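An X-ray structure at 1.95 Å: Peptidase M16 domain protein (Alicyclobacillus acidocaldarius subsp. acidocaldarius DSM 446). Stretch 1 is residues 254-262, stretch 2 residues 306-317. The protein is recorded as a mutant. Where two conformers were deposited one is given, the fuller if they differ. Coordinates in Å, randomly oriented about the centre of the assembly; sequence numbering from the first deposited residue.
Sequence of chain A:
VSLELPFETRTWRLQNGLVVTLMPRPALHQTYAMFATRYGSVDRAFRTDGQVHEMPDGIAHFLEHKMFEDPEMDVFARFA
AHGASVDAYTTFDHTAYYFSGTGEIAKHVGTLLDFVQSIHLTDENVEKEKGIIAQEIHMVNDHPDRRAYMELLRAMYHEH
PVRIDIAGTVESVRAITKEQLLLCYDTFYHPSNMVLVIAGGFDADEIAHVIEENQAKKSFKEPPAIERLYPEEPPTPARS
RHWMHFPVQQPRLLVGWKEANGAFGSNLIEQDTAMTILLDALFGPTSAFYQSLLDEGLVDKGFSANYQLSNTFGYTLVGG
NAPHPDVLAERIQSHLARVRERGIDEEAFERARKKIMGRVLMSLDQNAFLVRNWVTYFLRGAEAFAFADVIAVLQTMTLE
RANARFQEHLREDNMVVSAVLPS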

# COMPACT_ATOMS: atom_id res chain seq x y z
N LEU A 254 10.53 2.15 20.16
CA LEU A 254 11.32 2.69 19.08
C LEU A 254 12.72 2.88 19.62
O LEU A 254 12.89 3.49 20.68
CB LEU A 254 10.79 4.04 18.62
CG LEU A 254 9.67 4.19 17.61
CD1 LEU A 254 9.63 5.69 17.30
CD2 LEU A 254 9.88 3.38 16.34
N VAL A 255 13.71 2.33 18.92
CA VAL A 255 15.09 2.58 19.18
C VAL A 255 15.67 3.31 17.97
O VAL A 255 15.43 2.89 16.80
CB VAL A 255 15.88 1.28 19.41
CG1 VAL A 255 17.34 1.64 19.83
CG2 VAL A 255 15.21 0.39 20.47
N GLY A 256 16.37 4.41 18.22
CA GLY A 256 16.97 5.18 17.18
C GLY A 256 18.43 5.50 17.39
O GLY A 256 18.93 5.49 18.51
N TRP A 257 19.12 5.78 16.28
CA TRP A 257 20.52 6.21 16.29
C TRP A 257 20.65 7.45 15.45
O TRP A 257 20.13 7.54 14.35
CB TRP A 257 21.44 5.12 15.75
CG TRP A 257 21.51 3.92 16.65
CD1 TRP A 257 22.44 3.66 17.60
CD2 TRP A 257 20.63 2.79 16.63
NE1 TRP A 257 22.21 2.41 18.17
CE2 TRP A 257 21.08 1.88 17.62
CE3 TRP A 257 19.49 2.46 15.87
CZ2 TRP A 257 20.42 0.67 17.88
CZ3 TRP A 257 18.83 1.28 16.13
CH2 TRP A 257 19.29 0.39 17.13
N LYS A 258 21.39 8.41 15.99
CA LYS A 258 21.52 9.74 15.44
C LYS A 258 22.83 9.82 14.61
O LYS A 258 23.91 9.64 15.18
CB LYS A 258 21.68 10.69 16.64
CG LYS A 258 21.63 12.19 16.34
CD LYS A 258 21.77 12.97 17.62
CE LYS A 258 21.48 14.40 17.36
NZ LYS A 258 21.64 15.20 18.55
N GLU A 259 22.74 10.18 13.33
CA GLU A 259 23.94 10.54 12.57
C GLU A 259 24.51 11.87 13.09
O GLU A 259 23.74 12.80 13.43
CB GLU A 259 23.69 10.69 11.07
CG GLU A 259 23.21 9.47 10.33
CD GLU A 259 24.32 8.45 10.04
OE1 GLU A 259 25.52 8.71 10.33
OE2 GLU A 259 23.95 7.39 9.50
N ALA A 260 25.83 12.00 13.09
CA ALA A 260 26.48 13.25 13.52
C ALA A 260 26.17 14.40 12.55
O ALA A 260 26.21 15.57 12.94
CB ALA A 260 28.05 13.05 13.63
N ASN A 261 25.96 14.07 11.28
CA ASN A 261 25.64 15.07 10.26
C ASN A 261 24.93 14.43 9.08
O ASN A 261 24.86 13.21 9.00
CB ASN A 261 26.88 15.84 9.83
CG ASN A 261 28.05 14.95 9.63
OD1 ASN A 261 28.07 14.14 8.69
ND2 ASN A 261 29.05 15.08 10.53
N GLY A 262 24.42 15.28 8.18
CA GLY A 262 23.76 14.78 6.98
C GLY A 262 24.80 14.45 5.89
O GLY A 262 26.00 14.46 6.16
N ASN A 306 14.14 1.27 9.58
CA ASN A 306 14.14 2.27 8.52
C ASN A 306 15.27 3.27 8.74
O ASN A 306 15.69 3.53 9.88
CB ASN A 306 12.80 3.02 8.48
CG ASN A 306 11.61 2.10 8.09
OD1 ASN A 306 10.79 1.73 8.93
ND2 ASN A 306 11.56 1.69 6.83
N TYR A 307 15.71 3.89 7.64
CA TYR A 307 16.79 4.88 7.72
C TYR A 307 16.36 6.12 6.99
O TYR A 307 15.78 6.03 5.89
CB TYR A 307 17.99 4.30 7.00
CG TYR A 307 19.22 5.16 7.08
CD1 TYR A 307 19.85 5.41 8.27
CD2 TYR A 307 19.81 5.70 5.91
CE1 TYR A 307 20.98 6.22 8.35
CE2 TYR A 307 20.98 6.48 5.98
CZ TYR A 307 21.55 6.73 7.18
OH TYR A 307 22.69 7.51 7.26
N GLN A 308 16.70 7.28 7.54
CA GLN A 308 16.35 8.54 6.91
C GLN A 308 17.60 9.40 6.83
O GLN A 308 18.21 9.64 7.85
CB GLN A 308 15.27 9.24 7.74
CG GLN A 308 14.79 10.55 7.15
CD GLN A 308 13.63 10.38 6.17
OE1 GLN A 308 12.62 9.75 6.49
NE2 GLN A 308 13.78 10.95 4.98
N LEU A 309 17.96 9.88 5.63
CA LEU A 309 19.18 10.67 5.44
C LEU A 309 18.87 11.86 4.53
O LEU A 309 18.22 11.71 3.47
CB LEU A 309 20.30 9.82 4.83
CG LEU A 309 21.71 10.45 4.72
CD1 LEU A 309 22.24 11.00 6.05
CD2 LEU A 309 22.63 9.41 4.10
N SER A 310 19.34 13.01 4.97
CA SER A 310 19.10 14.28 4.30
C SER A 310 20.44 15.05 4.33
O SER A 310 21.42 14.57 4.89
CB SER A 310 18.02 15.01 5.11
OG SER A 310 17.54 16.15 4.48
N ASN A 311 20.47 16.23 3.73
CA ASN A 311 21.67 17.05 3.71
C ASN A 311 22.17 17.49 5.09
O ASN A 311 23.41 17.59 5.29
CB ASN A 311 21.51 18.26 2.78
CG ASN A 311 21.46 17.92 1.29
OD1 ASN A 311 21.10 18.78 0.50
ND2 ASN A 311 21.87 16.69 0.86
N THR A 312 21.27 17.73 6.05
CA THR A 312 21.65 18.28 7.34
C THR A 312 21.36 17.38 8.55
O THR A 312 21.66 17.75 9.68
CB THR A 312 20.95 19.61 7.61
OG1 THR A 312 19.54 19.36 7.83
CG2 THR A 312 21.18 20.57 6.39
N PHE A 313 20.84 16.18 8.31
CA PHE A 313 20.61 15.24 9.43
C PHE A 313 20.41 13.85 8.91
O PHE A 313 20.16 13.65 7.71
CB PHE A 313 19.37 15.66 10.22
CG PHE A 313 18.09 15.46 9.47
CD1 PHE A 313 17.37 14.27 9.62
CD2 PHE A 313 17.62 16.40 8.57
CE1 PHE A 313 16.22 14.04 8.93
CE2 PHE A 313 16.45 16.17 7.87
CZ PHE A 313 15.75 14.99 8.03
N GLY A 314 20.49 12.87 9.78
CA GLY A 314 20.06 11.52 9.47
C GLY A 314 19.85 10.68 10.71
O GLY A 314 20.46 10.95 11.77
N TYR A 315 19.03 9.64 10.59
CA TYR A 315 18.83 8.70 11.71
C TYR A 315 18.32 7.34 11.27
O TYR A 315 17.73 7.20 10.18
CB TYR A 315 17.83 9.27 12.72
CG TYR A 315 16.50 9.68 12.15
CD1 TYR A 315 15.46 8.74 11.96
CD2 TYR A 315 16.26 10.99 11.76
CE1 TYR A 315 14.25 9.12 11.39
CE2 TYR A 315 15.04 11.36 11.24
CZ TYR A 315 14.05 10.43 11.04
OH TYR A 315 12.86 10.80 10.49
N THR A 316 18.57 6.34 12.13
CA THR A 316 17.98 5.00 12.03
C THR A 316 16.88 4.86 13.09
O THR A 316 17.04 5.39 14.23
CB THR A 316 19.08 3.94 12.28
OG1 THR A 316 20.14 4.12 11.34
CG2 THR A 316 18.54 2.53 12.24
N LEU A 317 15.77 4.20 12.71
CA LEU A 317 14.69 3.80 13.61
C LEU A 317 14.34 2.33 13.47
O LEU A 317 14.17 1.82 12.33
CB LEU A 317 13.41 4.53 13.25
CG LEU A 317 13.37 6.02 13.42
CD1 LEU A 317 11.89 6.44 13.11
CD2 LEU A 317 13.80 6.41 14.85
O HOH W 1 21.39 13.81 12.55

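Antiparallel pairing of strands far apart in sequence is a recurrent way of closing a fold, and the contact between strands 254-258 and 314-317 of this peptidase domain protein shows how backbone and side chains share the work. The backbone ladder comes first. W257 and T316 form the hydrogen-bonded pair, W257 N donating to T316 O (2.9 Å) and T316 N to W257 O (3.0 Å). Two residues further on, past the non-hydrogen-bonded pair K258 and Y315, E259 N donates to G314 O (2.9 Å). Where the ladder begins to open, a water takes over: it donates to E259 O (2.7 Å) and accepts from G314 N (3.1 Å), so these two backbone groups are bridged rather than joined directly. Between the rungs, CA-H...O contacts close the gaps, as from G256 CA to T316 O (3.0 Å) and Y315 CA to W257 O (3.2 Å).

Nonpolar packing follows the register. W257 and T316 project from the same face, where W257 CE3 lies 3.8 Å from T316 CG2; the methyl meets the indole obliquely, while T316 OG1 and W257 NE1 are satisfied elsewhere in the structure. On the face bearing K258, Y315 and L317, bare G256 lets L317 lean over the strand, with L317 CD2 4.1 Å from G256 CA.

The polar side-chain contact reaches past the paired strand. E259, buried and in the m rotamer at chi1, turns its carboxylate to the end of Y307, whose OH donates to E259 OE2 at 2.6 Å. Such a short bond suits a buried carboxylate, which needs compensating donors.

Glycine lets the backbone come close where a side chain would not fit. G262 CA sits 3.1 Å from S310 O and 3.3 Å from N311 O; a CB here would clash with both oxygens. At G314, a CB would crowd E259 CG and clash with L309 CD1.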